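Local coordinates for LPXTG-motif cell wall anchor domain protein (Mobiluncus mulieris, PDB 5U5O) that is a giant bacterial adhesin, probably displayed on the cell wall for attachment, whose Ig-like domains carry intramolecular disulfide, isopeptide and ester cross-links, at residues P3-Y8 against V33-V38; K78-V83 against V92-T97. All blocks are in the same frame, centred on the assembly; numbering follows the deposited sequence.

Overall arrangement
Both contacts lie in the T-Q ester bond domain, on one antiparallel sheet whose strands run in the order 4-10, 26-36, 94-104, 77-78. Contact 1 (3-8 with 33-38) pairs one outer strand with its neighbour and is buried; contact 2 (78-83 with 92-97) is at the other border, partly buried, where pairing gives way to a turn into helix 82-88. Their centres lie about 8 Å apart, and strands 26-36 and 94-104 join them through probable hydrogen bonds from L35 N to Y95 O and N37 N to K93 O. Contact 1 is a regular ladder of direct bonds with packed side chains; contact 2 has one direct bond, supplemented by two waters and small apolar touches.

Contact 1 (P3-Y8 against V33-V38)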
loop_
_atom_site.group_PDB
_atom_site.type_symbol
_atom_site.label_atom_id
_atom_site.label_comp_id
_atom_site.label_asym_id
_atom_site.label_seq_id
_atom_site.Cartn_x
_atom_site.Cartn_y
_atom_site.Cartn_z
ATOM N N PRO A 3 26.996 -22.871 -10.724
ATOM C CA PRO A 3 26.224 -22.364 -9.589
ATOM C C PRO A 3 25.092 -21.467 -10.042
ATOM O O PRO A 3 25.188 -20.736 -11.015
ATOM C CB PRO A 3 27.279 -21.639 -8.778
ATOM C CG PRO A 3 28.342 -21.256 -9.718
ATOM C CD PRO A 3 28.374 -22.348 -10.736
ATOM N N GLY A 4 24.029 -21.472 -9.220
ATOM C CA GLY A 4 22.861 -20.605 -9.425
ATOM C C GLY A 4 22.405 -20.012 -8.088
ATOM O O GLY A 4 22.876 -20.432 -7.037
ATOM N N VAL A 5 21.506 -19.035 -8.157
ATOM C CA VAL A 5 20.964 -18.419 -6.943
ATOM C C VAL A 5 19.490 -18.150 -7.165
ATOM O O VAL A 5 19.039 -17.740 -8.221
ATOM C CB VAL A 5 21.794 -17.173 -6.518
ATOM C CG1 VAL A 5 21.727 -16.045 -7.527
ATOM C CG2 VAL A 5 21.356 -16.670 -5.138
ATOM N N GLY A 6 18.731 -18.343 -6.088
ATOM C CA GLY A 6 17.310 -18.000 -6.039
ATOM C C GLY A 6 16.977 -17.439 -4.657
ATOM O O GLY A 6 17.805 -17.487 -3.739
ATOM N N THR A 7 15.772 -16.891 -4.512
ATOM C CA THR A 7 15.375 -16.277 -3.257
ATOM C C THR A 7 13.894 -16.484 -3.039
ATOM O O THR A 7 13.106 -16.607 -3.976
ATOM C CB THR A 7 15.682 -14.776 -3.267
ATOM O OG1 THR A 7 15.015 -14.171 -4.379
ATOM C CG2 THR A 7 17.147 -14.448 -3.276
ATOM N N TYR A 8 13.519 -16.451 -1.761
ATOM C CA TYR A 8 12.112 -16.400 -1.357
ATOM C C TYR A 8 11.982 -15.301 -0.306
ATOM O O TYR A 8 12.668 -15.335 0.709
ATOM C CB TYR A 8 11.678 -17.735 -0.786
ATOM C CG TYR A 8 10.245 -17.760 -0.292
ATOM C CD1 TYR A 8 9.184 -17.586 -1.187
ATOM C CD2 TYR A 8 9.938 -17.968 1.060
ATOM C CE1 TYR A 8 7.860 -17.614 -0.761
ATOM C CE2 TYR A 8 8.611 -18.011 1.489
ATOM C CZ TYR A 8 7.578 -17.826 0.579
ATOM O OH TYR A 8 6.262 -17.861 0.998
ATOM N N VAL A 33 17.784 -17.132 0.918
ATOM C CA VAL A 33 18.643 -17.337 -0.262
ATOM C C VAL A 33 18.901 -18.821 -0.502
ATOM O O VAL A 33 19.250 -19.559 0.392
ATOM C CB VAL A 33 19.957 -16.577 -0.065
ATOM C CG1 VAL A 33 20.826 -16.732 -1.315
ATOM C CG2 VAL A 33 19.690 -15.093 0.259
ATOM N N ARG A 34 18.652 -19.227 -1.747
ATOM C CA ARG A 34 18.793 -20.623 -2.185
ATOM C C ARG A 34 19.965 -20.696 -3.177
ATOM O O ARG A 34 19.927 -20.047 -4.219
ATOM C CB ARG A 34 17.488 -21.076 -2.832
ATOM C CG ARG A 34 16.226 -20.812 -2.019
ATOM C CD ARG A 34 15.943 -21.934 -1.049
ATOM N NE ARG A 34 15.422 -23.141 -1.724
ATOM C CZ ARG A 34 15.035 -24.254 -1.104
ATOM N NH1 ARG A 34 15.073 -24.316 0.226
ATOM N NH2 ARG A 34 14.582 -25.312 -1.781
ATOM N N LEU A 35 20.996 -21.424 -2.771
ATOM C CA LEU A 35 22.194 -21.576 -3.592
ATOM C C LEU A 35 22.169 -22.931 -4.276
ATOM O O LEU A 35 22.016 -23.957 -3.636
ATOM C CB LEU A 35 23.441 -21.469 -2.758
ATOM C CG LEU A 35 23.575 -20.184 -1.931
ATOM C CD1 LEU A 35 24.845 -20.201 -1.091
ATOM C CD2 LEU A 35 23.531 -18.921 -2.774
ATOM N N TYR A 36 22.324 -22.923 -5.614
ATOM C CA TYR A 36 22.131 -24.123 -6.471
ATOM C C TYR A 36 23.458 -24.627 -7.013
ATOM O O TYR A 36 24.182 -23.842 -7.605
ATOM C CB TYR A 36 21.200 -23.804 -7.635
ATOM C CG TYR A 36 19.902 -23.172 -7.220
ATOM C CD1 TYR A 36 19.091 -23.782 -6.274
ATOM C CD2 TYR A 36 19.491 -21.992 -7.778
ATOM C CE1 TYR A 36 17.895 -23.217 -5.888
ATOM C CE2 TYR A 36 18.293 -21.386 -7.376
ATOM C CZ TYR A 36 17.504 -22.038 -6.451
ATOM O OH TYR A 36 16.309 -21.449 -6.035
ATOM N N ASN A 37 23.781 -25.864 -6.665
ATOM C CA ASN A 37 24.966 -26.537 -7.276
ATOM C C ASN A 37 26.251 -25.771 -6.993
ATOM O O ASN A 37 27.151 -25.700 -7.843
ATOM C CB ASN A 37 24.756 -26.826 -8.777
ATOM C CG ASN A 37 23.733 -27.890 -8.985
ATOM O OD1 ASN A 37 23.492 -28.729 -8.123
ATOM N ND2 ASN A 37 23.194 -27.945 -10.199
ATOM N N VAL A 38 26.362 -25.263 -5.760
ATOM C CA VAL A 38 27.562 -24.648 -5.254
ATOM C C VAL A 38 28.420 -25.715 -4.604
ATOM O O VAL A 38 27.965 -26.831 -4.348
ATOM C CB VAL A 38 27.240 -23.509 -4.244
ATOM C CG1 VAL A 38 26.774 -22.280 -4.995
ATOM C CG2 VAL A 38 26.213 -23.916 -3.179
#
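Strand 4-8 runs along strand 33-36 as an antiparallel beta ladder at the edge of a sheet in the Ig-like, T-Q ester bond domain; their axes approach to 4.5 Å at 158°. Four backbone hydrogen bonds form two reciprocal pairs, G4 with Y36 and G6 with R34. From G4 N to Y36 O the distance is 2.9 Å, and the donor lies on a lone pair in the carbonyl plane. The return bond, Y36 N to G4 O, is straighter (173°), but its donor stands above the carbonyl plane. Between these pairs the CA-H of V5 points at R34 O, with CA to O 3.3 Å.

Apolar packing occupies the face carrying V5, T7, V33 and L35. V5 CG2, anti to its backbone N, meets both V33 CG1 and L35 CD2 at 3.9 Å, and strand 118-127 packs against this side. T7 is covalently joined here through OG1 to Q160 CD, the ester cross-link tying the first strand to the strand containing Q160. At the ladder's end P3 CB touches V38 CG1.

On the other face the Y36 ring, its CG anti to the carbonyl carbon (chi1 -52°), lies obliquely against the backbone from G4 to G6, while R34 O sits over its centre. With no side chains at G4 and G6, the ring packs on the backbone itself, Y36 OH beside G6 CA. Y36 OH hydrogen-bonds to E84 OE2 of helix 82-88, and R34 NH2 forms a salt bridge with E84 OE1. The ring comes nearest the strand at CE2, 3.3 Å from G6 N.

Contact 2 (K78-V83 against V92-T97); sequences KPATEV and VKVYET
The backbones of 78-83 and 92-97 run beside each other briefly, then part as the first turns away toward a helix. One direct bond joins them: K78 N donates to V94 O at 3.0 Å, nearly straight (164°) but from above the carbonyl plane. Instead of the matching return bond, water 1 is inserted, accepting from V94 N and donating to K78 O at 2.8 Å, with the K78 and V94 CA atoms 5.7 Å apart. One direct bond and one water-mediated link thus join the backbones where the strand pairing runs out.

Beyond the water, A80 CB points at the strand and rests against two valine methyls at once, V92 CG1 and V94 CG2, each 3.7 Å away. V94 CG2 reaches it by lying anti to its own carbonyl carbon, beside the backbone N.

K78 bends at chi2 (-65°) and chi4, and its chain crosses that of E96 at about a right angle, with K78 CG resting 3.7 Å from E96 CB. The ammonium reaches E96 through water 2, which accepts from K78 NZ at 2.6 Å and donates to the backbone E96 O. The charged groups themselves stay apart, K78 NZ to E96 OE2 being 5.5 Å.

T81 OG1 caps a backbone N of helix 82-88 and T81 N bonds to E84 OE1, consistent with a capping box; E84 also touches V94. R34 of the adjacent strand 26-36 binds P79 O, E96 OE1 and E84, so it links this outer border, the helix and strand 94-104.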
loop_
_atom_site.group_PDB
_atom_site.type_symbol
_atom_site.label_atom_id
_atom_site.label_comp_id
_atom_site.label_asym_id
_atom_site.label_seq_id
_atom_site.Cartn_x
_atom_site.Cartn_y
_atom_site.Cartn_z
ATOM N N LYS A 78 18.959 -28.196 1.754
ATOM C CA LYS A 78 17.512 -28.325 1.879
ATOM C C LYS A 78 16.932 -28.975 0.638
ATOM O O LYS A 78 17.511 -28.886 -0.446
ATOM C CB LYS A 78 16.861 -26.957 2.076
ATOM C CG LYS A 78 17.317 -26.204 3.317
ATOM C CD LYS A 78 16.897 -26.920 4.587
ATOM C CE LYS A 78 17.456 -26.254 5.840
ATOM N NZ LYS A 78 18.923 -26.462 6.085
ATOM N N PRO A 79 15.797 -29.665 0.760
ATOM C CA PRO A 79 15.179 -30.259 -0.426
ATOM C C PRO A 79 14.781 -29.228 -1.466
ATOM O O PRO A 79 14.224 -28.176 -1.153
ATOM C CB PRO A 79 13.924 -30.946 0.128
ATOM C CG PRO A 79 14.186 -31.103 1.575
ATOM C CD PRO A 79 14.980 -29.896 1.966
ATOM N N ALA A 80 15.069 -29.564 -2.729
ATOM C CA ALA A 80 14.716 -28.695 -3.823
ATOM C C ALA A 80 13.212 -28.650 -4.017
ATOM O O ALA A 80 12.523 -29.644 -3.825
ATOM C CB ALA A 80 15.376 -29.172 -5.097
ATOM N N THR A 81 12.722 -27.488 -4.408
ATOM C CA THR A 81 11.328 -27.363 -4.816
ATOM C C THR A 81 11.163 -27.895 -6.231
ATOM O O THR A 81 12.134 -28.055 -6.969
ATOM C CB THR A 81 10.862 -25.903 -4.832
ATOM O OG1 THR A 81 11.532 -25.189 -5.878
ATOM C CG2 THR A 81 11.079 -25.241 -3.486
ATOM N N GLU A 82 9.909 -28.118 -6.617
ATOM C CA GLU A 82 9.611 -28.610 -7.961
ATOM C C GLU A 82 10.027 -27.581 -8.998
ATOM O O GLU A 82 10.558 -27.963 -10.047
ATOM C CB GLU A 82 8.135 -28.990 -8.111
ATOM C CG GLU A 82 7.658 -30.083 -7.158
ATOM C CD GLU A 82 8.530 -31.328 -7.172
ATOM O OE1 GLU A 82 8.700 -31.911 -8.268
ATOM O OE2 GLU A 82 9.045 -31.718 -6.092
ATOM N N VAL A 83 9.831 -26.296 -8.720
ATOM C CA VAL A 83 10.283 -25.226 -9.616
ATOM C C VAL A 83 11.808 -25.250 -9.814
ATOM O O VAL A 83 12.305 -25.156 -10.930
ATOM C CB VAL A 83 9.775 -23.850 -9.123
ATOM C CG1 VAL A 83 10.532 -22.682 -9.750
ATOM C CG2 VAL A 83 8.276 -23.718 -9.387
ATOM N N VAL A 92 19.482 -31.239 -8.652
ATOM C CA VAL A 92 20.042 -29.993 -8.127
ATOM C C VAL A 92 20.268 -30.055 -6.613
ATOM O O VAL A 92 19.421 -30.562 -5.884
ATOM C CB VAL A 92 19.180 -28.764 -8.515
ATOM C CG1 VAL A 92 17.801 -28.791 -7.873
ATOM C CG2 VAL A 92 19.893 -27.464 -8.194
ATOM N N LYS A 93 21.432 -29.590 -6.189
ATOM C CA LYS A 93 21.781 -29.522 -4.780
ATOM C C LYS A 93 21.520 -28.093 -4.335
ATOM O O LYS A 93 22.068 -27.140 -4.862
ATOM C CB LYS A 93 23.230 -29.930 -4.538
ATOM C CG LYS A 93 23.452 -31.412 -4.840
ATOM C CD LYS A 93 24.906 -31.829 -4.678
ATOM C CE LYS A 93 25.159 -33.233 -5.210
ATOM N NZ LYS A 93 24.532 -34.286 -4.371
ATOM N N VAL A 94 20.665 -27.951 -3.306
ATOM C CA VAL A 94 20.200 -26.636 -2.796
ATOM C C VAL A 94 20.702 -26.422 -1.378
ATOM O O VAL A 94 20.561 -27.305 -0.558
ATOM C CB VAL A 94 18.677 -26.509 -2.841
ATOM C CG1 VAL A 94 18.250 -25.093 -2.468
ATOM C CG2 VAL A 94 18.129 -26.886 -4.205
ATOM N N TYR A 95 21.375 -25.301 -1.196
ATOM C CA TYR A 95 21.859 -24.888 0.113
ATOM C C TYR A 95 21.214 -23.559 0.477
ATOM O O TYR A 95 21.236 -22.616 -0.308
ATOM C CB TYR A 95 23.362 -24.745 0.104
ATOM C CG TYR A 95 24.066 -26.028 -0.261
ATOM C CD1 TYR A 95 24.245 -26.398 -1.597
ATOM C CD2 TYR A 95 24.538 -26.897 0.720
ATOM C CE1 TYR A 95 24.884 -27.579 -1.929
ATOM C CE2 TYR A 95 25.191 -28.084 0.372
ATOM C CZ TYR A 95 25.354 -28.417 -0.958
ATOM O OH TYR A 95 25.986 -29.590 -1.282
ATOM N N GLU A 96 20.677 -23.463 1.703
ATOM C CA GLU A 96 19.869 -22.309 2.107
ATOM C C GLU A 96 20.552 -21.486 3.181
ATOM O O GLU A 96 21.137 -22.026 4.109
ATOM C CB GLU A 96 18.519 -22.787 2.578
ATOM C CG GLU A 96 17.526 -21.664 2.845
ATOM C CD GLU A 96 16.169 -22.189 3.234
ATOM O OE1 GLU A 96 15.350 -22.482 2.346
ATOM O OE2 GLU A 96 15.863 -22.222 4.447
ATOM N N THR A 97 20.493 -20.173 3.000
ATOM C CA THR A 97 20.875 -19.235 4.061
ATOM C C THR A 97 19.902 -18.070 3.986
ATOM O O THR A 97 18.900 -18.146 3.281
ATOM C CB THR A 97 22.345 -18.811 3.901
ATOM O OG1 THR A 97 22.730 -18.030 5.039
ATOM C CG2 THR A 97 22.597 -18.033 2.628
HETATM O O HOH W 1 19.164 -30.180 -2.260
HETATM O O HOH W 2 19.968 -24.066 5.841
#